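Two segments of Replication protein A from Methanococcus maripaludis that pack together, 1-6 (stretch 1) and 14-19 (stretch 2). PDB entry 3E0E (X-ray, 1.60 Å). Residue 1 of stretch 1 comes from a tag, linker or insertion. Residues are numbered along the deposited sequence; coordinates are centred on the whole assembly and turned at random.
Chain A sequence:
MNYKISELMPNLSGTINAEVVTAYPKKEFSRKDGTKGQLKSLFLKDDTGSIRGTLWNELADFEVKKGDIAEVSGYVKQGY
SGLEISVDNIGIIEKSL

Stretch 1, residues 1-6: MNYKIS
Stretch 2, residues 14-19: GTINAE

Stretch 2, residues 14-19, is an extended strand that continues beyond both its ends. Stretch 1 runs alongside it, with CA 2 to 5 inclined 66° to CA 14 to 18. The nearest CA pairs are Asn2 CA with Thr15 CA at 5.3 Å and Tyr3 CA with Ile16 CA at 5.0 Å. Together the stretches bury 333 Å².

Gly14 has phi/psi -163/-169. Its CA lies 4.1 Å from Tyr3 CD2, at the edge of the ring. A CB on Gly14 would fall 2.6 Å from Tyr3 CD2, a clash, so the bare backbone leaves room for the ring. Tyr3 has chi1 -77° (m) and chi2 -74°.

Thr15 (-127/142, chi1 m) provides the one direct hydrogen bond. Tyr3 N donates to Thr15 O at 2.8 Å, nearly straight at 171°. The side chains of Asn2 and Thr15 lie on the same face; Asn2 OD1 is 4.2 Å from Thr15 CB. Asn2 (-80/144) has chi1 m.

Ile16 (-132/149, chi1 p, chi2 t) turns to the other face, with Tyr3. Its CG2 is 4.1 Å from Tyr3 CB and 3.3 Å from Tyr3 O. Ile16 CA makes a CA-H...O contact to Tyr3 O at 3.6 Å. Its CD1 packs 3.9 Å from Ile5 CG1.

Asn17 (-110/109, chi1 m) is too far for a direct backbone bond: its N is 4.4 Å from Tyr3 O. A water bridges the gap. It donates to Tyr3 O at 2.8 Å and accepts from Asn17 N at 3.1 Å.

Ala18 (-140/157) points its CB toward stretch 1, 4.3 Å from Ile5 CD1. Ile5 (-56/-34, chi1 m, chi2 t) begins a 3-10 segment. Its CB points sideways, but its end comes nearer, extending the apolar contact from Ile16 to Ala18. Glu19 (-80/136) is out of reach.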

# COMPACT_ATOMS: atom_id res chain seq x y z
N MSE A 1 1.43 -7.14 -15.83
CA MSE A 1 2.03 -8.21 -14.99
C MSE A 1 2.09 -7.74 -13.54
O MSE A 1 2.04 -6.55 -13.26
CB MSE A 1 3.46 -8.52 -15.46
CG MSE A 1 4.44 -7.36 -15.28
SE MSE A 1 6.29 -7.80 -15.65
CE MSE A 1 6.85 -8.29 -13.87
N ASN A 2 2.19 -8.69 -12.62
CA ASN A 2 2.30 -8.34 -11.22
C ASN A 2 3.76 -7.97 -11.03
O ASN A 2 4.64 -8.56 -11.65
CB ASN A 2 1.90 -9.52 -10.34
CG ASN A 2 0.45 -9.93 -10.54
OD1 ASN A 2 -0.45 -9.09 -10.44
ND2 ASN A 2 0.22 -11.20 -10.82
N TYR A 3 4.02 -6.99 -10.18
CA TYR A 3 5.38 -6.54 -9.96
C TYR A 3 5.95 -6.90 -8.61
O TYR A 3 5.22 -7.07 -7.63
CB TYR A 3 5.45 -5.02 -10.08
CG TYR A 3 5.43 -4.49 -11.48
CD1 TYR A 3 6.54 -4.60 -12.31
CD2 TYR A 3 4.31 -3.81 -11.97
CE1 TYR A 3 6.55 -4.05 -13.58
CE2 TYR A 3 4.32 -3.26 -13.25
CZ TYR A 3 5.44 -3.38 -14.04
OH TYR A 3 5.48 -2.78 -15.27
N LYS A 4 7.27 -7.04 -8.58
CA LYS A 4 7.97 -7.28 -7.33
C LYS A 4 8.33 -5.85 -6.97
O LYS A 4 8.51 -5.01 -7.85
CB LYS A 4 9.23 -8.12 -7.57
CG LYS A 4 8.95 -9.58 -7.88
CD LYS A 4 8.29 -10.28 -6.69
CE LYS A 4 8.10 -11.77 -6.92
NZ LYS A 4 7.50 -12.43 -5.73
N ILE A 5 8.41 -5.56 -5.68
CA ILE A 5 8.73 -4.21 -5.24
C ILE A 5 10.03 -3.69 -5.84
O ILE A 5 10.15 -2.50 -6.13
CB ILE A 5 8.77 -4.14 -3.70
CG1 ILE A 5 7.35 -4.37 -3.15
CG2 ILE A 5 9.32 -2.80 -3.25
CD1 ILE A 5 7.27 -4.48 -1.63
N SER A 6 11.01 -4.58 -6.03
CA SER A 6 12.29 -4.16 -6.60
C SER A 6 12.18 -3.73 -8.06
O SER A 6 13.07 -3.07 -8.58
CB SER A 6 13.31 -5.30 -6.48
OG SER A 6 12.91 -6.43 -7.24
N GLY A 14 1.02 -0.07 -11.25
CA GLY A 14 1.00 -1.51 -11.29
C GLY A 14 0.44 -2.12 -10.02
O GLY A 14 -0.11 -1.41 -9.16
N THR A 15 0.59 -3.43 -9.90
CA THR A 15 0.09 -4.15 -8.75
C THR A 15 1.20 -4.98 -8.14
O THR A 15 2.04 -5.53 -8.85
CB THR A 15 -1.05 -5.11 -9.18
OG1 THR A 15 -2.08 -4.37 -9.84
CG2 THR A 15 -1.64 -5.81 -7.97
N ILE A 16 1.22 -5.05 -6.81
CA ILE A 16 2.21 -5.85 -6.10
C ILE A 16 1.44 -6.67 -5.07
O ILE A 16 0.40 -6.24 -4.59
CB ILE A 16 3.26 -5.00 -5.34
CG1 ILE A 16 2.58 -4.07 -4.34
CG2 ILE A 16 4.13 -4.24 -6.33
CD1 ILE A 16 3.55 -3.36 -3.41
N ASN A 17 1.95 -7.87 -4.77
CA ASN A 17 1.34 -8.73 -3.77
C ASN A 17 2.35 -8.68 -2.65
O ASN A 17 3.45 -9.24 -2.78
CB ASN A 17 1.18 -10.16 -4.30
CG ASN A 17 0.29 -10.23 -5.51
OD1 ASN A 17 -0.56 -9.36 -5.72
ND2 ASN A 17 0.45 -11.27 -6.32
N ALA A 18 2.00 -8.02 -1.56
CA ALA A 18 2.95 -7.85 -0.47
C ALA A 18 2.38 -7.97 0.93
O ALA A 18 1.19 -7.77 1.16
CB ALA A 18 3.63 -6.49 -0.62
N GLU A 19 3.27 -8.28 1.86
CA GLU A 19 2.95 -8.42 3.26
C GLU A 19 2.87 -7.05 3.93
O GLU A 19 3.72 -6.19 3.69
CB GLU A 19 4.03 -9.26 3.95
CG GLU A 19 4.01 -9.18 5.47
CD GLU A 19 5.24 -9.81 6.10
OE1 GLU A 19 5.37 -9.73 7.34
OE2 GLU A 19 6.08 -10.38 5.37
O HOH W 1 3.67 -9.27 -6.98